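Local coordinates for transcriptional repressor PadR (PDB 6JYI), which probably binds DNA as a dimeric winged helix-turn-helix transcriptional regulator of the PadR family, at residues G9-L14 with T49-L53; I121-I125 with L168-L172; K128-I132 with Y161-V165. Numbering follows the deposited sequence.

Contact 1: residues G9-L14 with T49-L53; sequences GRDVVL and TLRQL
L53 fills the space between the two helices, its CD1 lying 3.8 Å from V13 CG1 and its CD2 4.2 Å from L14 CD1. Both segments are regular helix, 9-14 from helix 8-19 and 49-53 from helix 46-55, and their axes pass 10.3 Å apart, nearly at right angles (signed crossing angle -82°). The backbones come nearest at R10 and T49, with CA atoms 6.4 Å apart, and next at V13 and L50, 7.6 Å. T49 can stand at the tight point because it is small: its CG2 lies 3.9 Å from R10 CA and 4.1 Å from V13 CG2, while its OG1 turns back to the carbonyl of M45. V13 (chi1 t) points toward the other helix, and its CG1 also meets L50 CD2, at 3.7 Å; L50 and L53 are both mt rotamers. R10 (chi1 to chi3 m, t, p) reaches across toward the C-terminal end of segment 49-53, its NH2 3.7 Å from L53 CD2, which lies over one face of the guanidinium, and its NH1 3.8 Å from Q52 CG. Crossed helices of this kind build the winged helix-turn-helix domain of PadR proteins, in which helix 46-55, by its place in the fold, is probably the recognition helix. With the charge of R10 met by salt bridges to E56 and E84, outside both segments, the pairing itself rests on shape and the exclusion of water.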
loop_
_atom_site.group_PDB
_atom_site.type_symbol
_atom_site.label_atom_id
_atom_site.label_comp_id
_atom_site.label_asym_id
_atom_site.label_seq_id
_atom_site.Cartn_x
_atom_site.Cartn_y
_atom_site.Cartn_z
ATOM N N GLY A 9 7.768 9.190 -6.554
ATOM C CA GLY A 9 8.471 8.176 -7.330
ATOM C C GLY A 9 9.896 8.554 -7.705
ATOM O O GLY A 9 10.778 7.705 -7.680
ATOM N N ARG A 10 10.116 9.809 -8.088
ATOM C CA ARG A 10 11.441 10.304 -8.448
ATOM C C ARG A 10 12.419 10.190 -7.242
ATOM O O ARG A 10 13.593 9.864 -7.395
ATOM C CB ARG A 10 11.348 11.751 -8.879
ATOM C CG ARG A 10 10.524 11.993 -10.121
ATOM C CD ARG A 10 10.041 13.439 -10.172
ATOM N NE ARG A 10 11.134 14.431 -10.130
ATOM C CZ ARG A 10 11.617 15.090 -11.181
ATOM N NH1 ARG A 10 11.142 14.862 -12.403
ATOM N NH2 ARG A 10 12.591 15.989 -11.019
ATOM N N ASP A 11 11.906 10.429 -6.054
ATOM C CA ASP A 11 12.760 10.367 -4.828
ATOM C C ASP A 11 13.137 8.986 -4.407
ATOM O O ASP A 11 14.172 8.817 -3.760
ATOM C CB ASP A 11 12.093 11.107 -3.691
ATOM C CG ASP A 11 11.714 12.453 -4.101
ATOM O OD1 ASP A 11 12.633 13.188 -4.472
ATOM O OD2 ASP A 11 10.508 12.791 -4.111
ATOM N N VAL A 12 12.347 7.981 -4.801
ATOM C CA VAL A 12 12.778 6.614 -4.609
ATOM C C VAL A 12 14.094 6.384 -5.360
ATOM O O VAL A 12 15.064 5.854 -4.793
ATOM C CB VAL A 12 11.742 5.552 -5.092
ATOM C CG1 VAL A 12 12.326 4.178 -4.952
ATOM C CG2 VAL A 12 10.379 5.653 -4.348
ATOM N N VAL A 13 14.122 6.804 -6.627
ATOM C CA VAL A 13 15.305 6.655 -7.467
ATOM C C VAL A 13 16.444 7.508 -6.964
ATOM O O VAL A 13 17.550 7.017 -6.808
ATOM C CB VAL A 13 14.986 6.977 -8.949
ATOM C CG1 VAL A 13 16.260 7.001 -9.785
ATOM C CG2 VAL A 13 13.956 5.940 -9.480
ATOM N N LEU A 14 16.184 8.783 -6.669
ATOM C CA LEU A 14 17.262 9.668 -6.156
ATOM C C LEU A 14 17.821 9.163 -4.869
ATOM O O LEU A 14 19.064 9.132 -4.667
ATOM C CB LEU A 14 16.771 11.113 -5.993
ATOM C CG LEU A 14 16.416 11.778 -7.328
ATOM C CD1 LEU A 14 15.644 13.130 -7.116
ATOM C CD2 LEU A 14 17.687 12.051 -8.130
ATOM N N THR A 49 11.425 7.316 -15.510
ATOM C CA THR A 49 11.848 8.204 -14.427
ATOM C C THR A 49 13.343 8.519 -14.522
ATOM O O THR A 49 13.744 9.671 -14.346
ATOM C CB THR A 49 11.503 7.620 -13.040
ATOM O OG1 THR A 49 10.104 7.423 -12.954
ATOM C CG2 THR A 49 11.923 8.580 -11.878
ATOM N N LEU A 50 14.162 7.510 -14.812
ATOM C CA LEU A 50 15.586 7.718 -15.001
ATOM C C LEU A 50 15.838 8.713 -16.146
ATOM O O LEU A 50 16.596 9.675 -15.994
ATOM C CB LEU A 50 16.291 6.384 -15.271
ATOM C CG LEU A 50 16.418 5.445 -14.074
ATOM C CD1 LEU A 50 16.755 4.013 -14.508
ATOM C CD2 LEU A 50 17.450 6.000 -13.107
ATOM N N ARG A 51 15.130 8.547 -17.254
ATOM C CA ARG A 51 15.340 9.391 -18.440
ATOM C C ARG A 51 14.942 10.840 -18.125
ATOM O O ARG A 51 15.611 11.780 -18.544
ATOM C CB ARG A 51 14.544 8.848 -19.640
ATOM C CG ARG A 51 14.443 9.797 -20.860
ATOM C CD ARG A 51 15.774 10.483 -21.308
ATOM N NE ARG A 51 16.937 9.594 -21.416
ATOM C CZ ARG A 51 17.083 8.628 -22.331
ATOM N NH1 ARG A 51 16.118 8.377 -23.221
ATOM N NH2 ARG A 51 18.194 7.884 -22.345
ATOM N N GLN A 52 13.874 11.011 -17.358
ATOM C CA GLN A 52 13.406 12.350 -17.007
ATOM C C GLN A 52 14.398 13.050 -16.064
ATOM O O GLN A 52 14.724 14.250 -16.224
ATOM C CB GLN A 52 12.026 12.284 -16.366
ATOM C CG GLN A 52 11.427 13.693 -16.032
ATOM C CD GLN A 52 11.370 14.605 -17.241
ATOM O OE1 GLN A 52 11.089 14.156 -18.361
ATOM N NE2 GLN A 52 11.636 15.905 -17.033
ATOM N N LEU A 53 14.888 12.290 -15.100
ATOM C CA LEU A 53 15.850 12.817 -14.137
ATOM C C LEU A 53 17.137 13.193 -14.892
ATOM O O LEU A 53 17.758 14.208 -14.592
ATOM C CB LEU A 53 16.107 11.806 -13.018
ATOM C CG LEU A 53 14.942 11.601 -12.050
ATOM C CD1 LEU A 53 15.233 10.396 -11.177
ATOM C CD2 LEU A 53 14.678 12.880 -11.165
#

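Contact 2: residues I121-I125 with L168-L172; sequences IKDEI and LKKKL
Two helical segments run antiparallel, 156° between their N-to-C directions (signed crossing angle -156°), with axes 9.9 Å apart at closest approach and I121 and L168 in register, CA to CA 6.7 Å. I121 and I125 sit one turn apart, both in the mt rotamer, and aim at the partner helix, as do L168 (mt) and L172 (tp), also one turn apart. I121 CG2 packs 4.1 Å from L168 CB and 4.0 Å from L172 CD1; I125 CG1 lies 3.7 Å from L168 CB. Such i, i+4 pairs of branched apolar residues form the seam of an antiparallel helical hairpin, here of helices 114-142 and 148-175 in the C-terminal part that PadR proteins use to dimerise; L168 also packs on V156 of the second subunit. Two long side chains lend their methylenes: buried E124, whose CG touches L168 CD1 at 3.6 Å before its carboxylate turns to K128, and exposed K169, whose CG lies 3.7 Å from I125 CD1 and whose extended chain carries NZ to E129.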
loop_
_atom_site.group_PDB
_atom_site.type_symbol
_atom_site.label_atom_id
_atom_site.label_comp_id
_atom_site.label_asym_id
_atom_site.label_seq_id
_atom_site.Cartn_x
_atom_site.Cartn_y
_atom_site.Cartn_z
ATOM N N ILE A 121 -7.943 -17.149 1.104
ATOM C CA ILE A 121 -7.241 -16.953 2.375
ATOM C C ILE A 121 -5.933 -17.746 2.395
ATOM O O ILE A 121 -4.891 -17.229 2.788
ATOM C CB ILE A 121 -8.123 -17.291 3.614
ATOM C CG1 ILE A 121 -9.183 -16.199 3.822
ATOM C CG2 ILE A 121 -7.265 -17.400 4.890
ATOM C CD1 ILE A 121 -10.262 -16.584 4.806
ATOM N N LYS A 122 -5.979 -18.983 1.924
ATOM C CA LYS A 122 -4.799 -19.843 1.953
ATOM C C LYS A 122 -3.717 -19.295 1.030
ATOM O O LYS A 122 -2.537 -19.237 1.409
ATOM C CB LYS A 122 -5.159 -21.314 1.622
ATOM N N ASP A 123 -4.121 -18.840 -0.158
ATOM C CA ASP A 123 -3.189 -18.154 -1.073
ATOM C C ASP A 123 -2.515 -16.928 -0.448
ATOM O O ASP A 123 -1.318 -16.682 -0.651
ATOM C CB ASP A 123 -3.914 -17.681 -2.337
ATOM C CG ASP A 123 -4.400 -18.816 -3.172
ATOM O OD1 ASP A 123 -3.836 -19.913 -3.036
ATOM O OD2 ASP A 123 -5.364 -18.620 -3.939
ATOM N N GLU A 124 -3.306 -16.154 0.284
ATOM C CA GLU A 124 -2.826 -14.925 0.934
ATOM C C GLU A 124 -1.842 -15.218 2.073
ATOM O O GLU A 124 -0.811 -14.545 2.215
ATOM C CB GLU A 124 -4.019 -14.143 1.475
ATOM C CG GLU A 124 -3.683 -12.744 1.902
ATOM C CD GLU A 124 -3.247 -11.890 0.730
ATOM O OE1 GLU A 124 -3.376 -12.354 -0.437
ATOM O OE2 GLU A 124 -2.804 -10.759 0.996
ATOM N N ILE A 125 -2.144 -16.245 2.855
ATOM C CA ILE A 125 -1.221 -16.727 3.871
ATOM C C ILE A 125 0.100 -17.146 3.214
ATOM O O ILE A 125 1.184 -16.741 3.649
ATOM C CB ILE A 125 -1.849 -17.888 4.671
ATOM C CG1 ILE A 125 -2.943 -17.337 5.601
ATOM C CG2 ILE A 125 -0.802 -18.636 5.470
ATOM C CD1 ILE A 125 -3.802 -18.418 6.298
ATOM N N LEU A 168 -5.133 -14.289 9.628
ATOM C CA LEU A 168 -5.765 -15.074 8.581
ATOM C C LEU A 168 -5.835 -16.552 8.912
ATOM O O LEU A 168 -6.860 -17.187 8.647
ATOM C CB LEU A 168 -5.091 -14.846 7.221
ATOM C CG LEU A 168 -5.340 -13.462 6.618
ATOM C CD1 LEU A 168 -4.485 -13.281 5.368
ATOM C CD2 LEU A 168 -6.816 -13.210 6.295
ATOM N N LYS A 169 -4.771 -17.098 9.502
ATOM C CA LYS A 169 -4.803 -18.483 9.999
ATOM C C LYS A 169 -5.983 -18.726 10.938
ATOM O O LYS A 169 -6.650 -19.763 10.850
ATOM C CB LYS A 169 -3.489 -18.844 10.687
ATOM C CG LYS A 169 -2.361 -19.049 9.699
ATOM C CD LYS A 169 -1.067 -19.321 10.395
ATOM C CE LYS A 169 0.002 -19.682 9.394
ATOM N NZ LYS A 169 1.313 -19.902 10.058
ATOM N N LYS A 170 -6.238 -17.769 11.828
ATOM C CA LYS A 170 -7.392 -17.833 12.742
ATOM C C LYS A 170 -8.739 -17.740 12.039
ATOM O O LYS A 170 -9.685 -18.448 12.390
ATOM C CB LYS A 170 -7.285 -16.749 13.819
ATOM C CG LYS A 170 -6.224 -17.084 14.846
ATOM C CD LYS A 170 -5.550 -15.864 15.474
ATOM C CE LYS A 170 -4.757 -16.286 16.732
ATOM N NZ LYS A 170 -3.618 -15.364 17.003
ATOM N N LYS A 171 -8.843 -16.870 11.048
ATOM C CA LYS A 171 -10.067 -16.799 10.267
ATOM C C LYS A 171 -10.334 -18.123 9.539
ATOM O O LYS A 171 -11.479 -18.577 9.461
ATOM C CB LYS A 171 -10.021 -15.619 9.290
ATOM C CG LYS A 171 -9.862 -14.256 9.975
ATOM C CD LYS A 171 -11.033 -13.971 10.912
ATOM C CE LYS A 171 -10.886 -12.643 11.593
ATOM N NZ LYS A 171 -12.028 -12.277 12.444
ATOM N N LEU A 172 -9.269 -18.743 9.034
ATOM C CA LEU A 172 -9.367 -20.035 8.361
ATOM C C LEU A 172 -9.851 -21.122 9.331
ATOM O O LEU A 172 -10.825 -21.836 9.039
ATOM C CB LEU A 172 -8.016 -20.406 7.738
ATOM C CG LEU A 172 -8.021 -21.501 6.665
ATOM C CD1 LEU A 172 -8.788 -21.010 5.431
ATOM C CD2 LEU A 172 -6.592 -21.899 6.301
#

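Contact 3: residues K128-I132 with Y161-V165; sequences KEAYI and YSAQV
A lysine amine lies at this helix interface, where K128 NZ donates a 2.8 Å hydrogen bond to Q164 OE1. The placement is affordable because the charge is matched: NZ also forms salt bridges with E124 and with D96 of the second subunit, and the bent chain (chi1 and chi2 m, chi4 p) brings it to them. Both segments are helical and antiparallel, at 154° between their N-to-C directions (signed crossing angle -154°), with axes 9.5 Å apart and K128 and Y161 closest, CA to CA 6.0 Å. The lysine's aliphatic part serves as filler, with K128 CB 3.4 Å from V165 CG2. V165 (chi1 t) is compact enough to sit between K128 and E129, whose OE2 comes within 3.7 Å of V165 CG1 on its way to K169. Y161 and Y131, both chi1 m, meet obliquely, ring centroids 5.4 Å apart and planes at 44°, with Y131 CD2 over a face of the Y161 ring, 3.8 Å from Y161 CZ. Tyrosine suits position 161 because its ring packs while its hydroxyl bonds to H37. I132 (mt) closes the other flank, its CG1 3.6 Å from Y161 CB and its CD1 3.2 Å from S162 OG, a hydroxyl hydrogen-bonded to the carbonyl of I158. The contact thus joins helix 114-142 to helix 148-175; the rings of Y131 and H37, from the loop between helices 24-35 and 46-55, meet edge-to-face, and beyond helix 148-175 A163 packs on A163 of the second subunit.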
loop_
_atom_site.group_PDB
_atom_site.type_symbol
_atom_site.label_atom_id
_atom_site.label_comp_id
_atom_site.label_asym_id
_atom_site.label_seq_id
_atom_site.Cartn_x
_atom_site.Cartn_y
_atom_site.Cartn_z
ATOM N N LYS A 128 2.101 -13.988 1.932
ATOM C CA LYS A 128 2.720 -13.174 2.986
ATOM C C LYS A 128 3.865 -13.923 3.668
ATOM O O LYS A 128 4.891 -13.318 3.994
ATOM C CB LYS A 128 1.681 -12.660 4.001
ATOM C CG LYS A 128 0.629 -11.672 3.397
ATOM C CD LYS A 128 1.112 -10.255 3.436
ATOM C CE LYS A 128 0.413 -9.315 2.428
ATOM N NZ LYS A 128 -1.028 -9.086 2.706
ATOM N N GLU A 129 3.704 -15.238 3.848
ATOM C CA GLU A 129 4.769 -16.087 4.399
ATOM C C GLU A 129 6.036 -16.037 3.526
ATOM O O GLU A 129 7.146 -15.887 4.045
ATOM C CB GLU A 129 4.272 -17.538 4.619
ATOM C CG GLU A 129 3.470 -17.701 5.932
ATOM C CD GLU A 129 2.905 -19.099 6.205
ATOM O OE1 GLU A 129 2.921 -19.993 5.316
ATOM O OE2 GLU A 129 2.401 -19.296 7.335
ATOM N N ALA A 130 5.859 -16.139 2.207
ATOM C CA ALA A 130 6.973 -16.031 1.250
ATOM C C ALA A 130 7.679 -14.656 1.331
ATOM O O ALA A 130 8.915 -14.608 1.457
ATOM C CB ALA A 130 6.485 -16.303 -0.166
ATOM N N TYR A 131 6.897 -13.573 1.311
ATOM C CA TYR A 131 7.435 -12.187 1.440
ATOM C C TYR A 131 8.269 -12.035 2.704
ATOM O O TYR A 131 9.343 -11.416 2.689
ATOM C CB TYR A 131 6.355 -11.125 1.565
ATOM C CG TYR A 131 5.348 -10.946 0.448
ATOM C CD1 TYR A 131 5.618 -11.292 -0.871
ATOM C CD2 TYR A 131 4.118 -10.355 0.735
ATOM C CE1 TYR A 131 4.644 -11.096 -1.876
ATOM C CE2 TYR A 131 3.147 -10.158 -0.238
ATOM C CZ TYR A 131 3.402 -10.535 -1.539
ATOM O OH TYR A 131 2.402 -10.314 -2.476
ATOM N N ILE A 132 7.761 -12.582 3.803
ATOM C CA ILE A 132 8.451 -12.504 5.074
ATOM C C ILE A 132 9.837 -13.088 4.867
ATOM O O ILE A 132 10.812 -12.345 4.974
ATOM C CB ILE A 132 7.668 -13.193 6.218
ATOM C CG1 ILE A 132 6.474 -12.307 6.636
ATOM C CG2 ILE A 132 8.552 -13.419 7.423
ATOM C CD1 ILE A 132 5.471 -13.000 7.615
ATOM N N TYR A 161 3.221 -7.976 8.216
ATOM C CA TYR A 161 2.938 -9.217 7.520
ATOM C C TYR A 161 2.674 -10.400 8.435
ATOM O O TYR A 161 1.789 -11.234 8.153
ATOM C CB TYR A 161 4.087 -9.598 6.597
ATOM C CG TYR A 161 4.245 -8.777 5.336
ATOM C CD1 TYR A 161 3.161 -8.217 4.688
ATOM C CD2 TYR A 161 5.497 -8.635 4.750
ATOM C CE1 TYR A 161 3.328 -7.485 3.510
ATOM C CE2 TYR A 161 5.674 -7.935 3.601
ATOM C CZ TYR A 161 4.598 -7.358 2.971
ATOM O OH TYR A 161 4.812 -6.667 1.800
ATOM N N SER A 162 3.469 -10.527 9.493
ATOM C CA SER A 162 3.317 -11.650 10.400
ATOM C C SER A 162 1.981 -11.580 11.141
ATOM O O SER A 162 1.351 -12.610 11.408
ATOM C CB SER A 162 4.488 -11.731 11.385
ATOM O OG SER A 162 5.697 -11.969 10.666
ATOM N N ALA A 163 1.538 -10.374 11.447
ATOM C CA ALA A 163 0.294 -10.194 12.171
ATOM C C ALA A 163 -0.848 -10.480 11.222
ATOM O O ALA A 163 -1.833 -11.117 11.612
ATOM C CB ALA A 163 0.208 -8.792 12.738
ATOM N N GLN A 164 -0.713 -10.061 9.964
ATOM C CA GLN A 164 -1.720 -10.428 8.937
ATOM C C GLN A 164 -1.843 -11.938 8.776
ATOM O O GLN A 164 -2.940 -12.455 8.749
ATOM C CB GLN A 164 -1.383 -9.822 7.587
ATOM C CG GLN A 164 -1.541 -8.308 7.566
ATOM C CD GLN A 164 -0.859 -7.687 6.384
ATOM O OE1 GLN A 164 -0.751 -8.315 5.333
ATOM N NE2 GLN A 164 -0.349 -6.475 6.547
ATOM N N VAL A 165 -0.699 -12.626 8.661
ATOM C CA VAL A 165 -0.687 -14.101 8.578
ATOM C C VAL A 165 -1.396 -14.765 9.764
ATOM O O VAL A 165 -2.266 -15.622 9.566
ATOM C CB VAL A 165 0.747 -14.642 8.409
ATOM C CG1 VAL A 165 0.786 -16.172 8.581
ATOM C CG2 VAL A 165 1.299 -14.216 7.028
#

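Overall arrangement
Contact 1 comes first along the chain and lies apart, joining helices 8-19 and 46-55; its centre is 37 Å from that of contact 2 and 29 Å from that of contact 3, on the opposite side of the chain's centre. Contacts 2 and 3 are successive levels of one antiparallel hairpin, helices 114-142 and 148-175, with centres 10 Å apart. Contact 3 falls within the span that contact 2 encloses, and the salt bridge from K169 NZ to E129 OE2, 3.0 Å, ties them. All three touch the second subunit. The division matches a PadR protein: a winged helix-turn-helix part that probably binds DNA and a helical part for dimerisation.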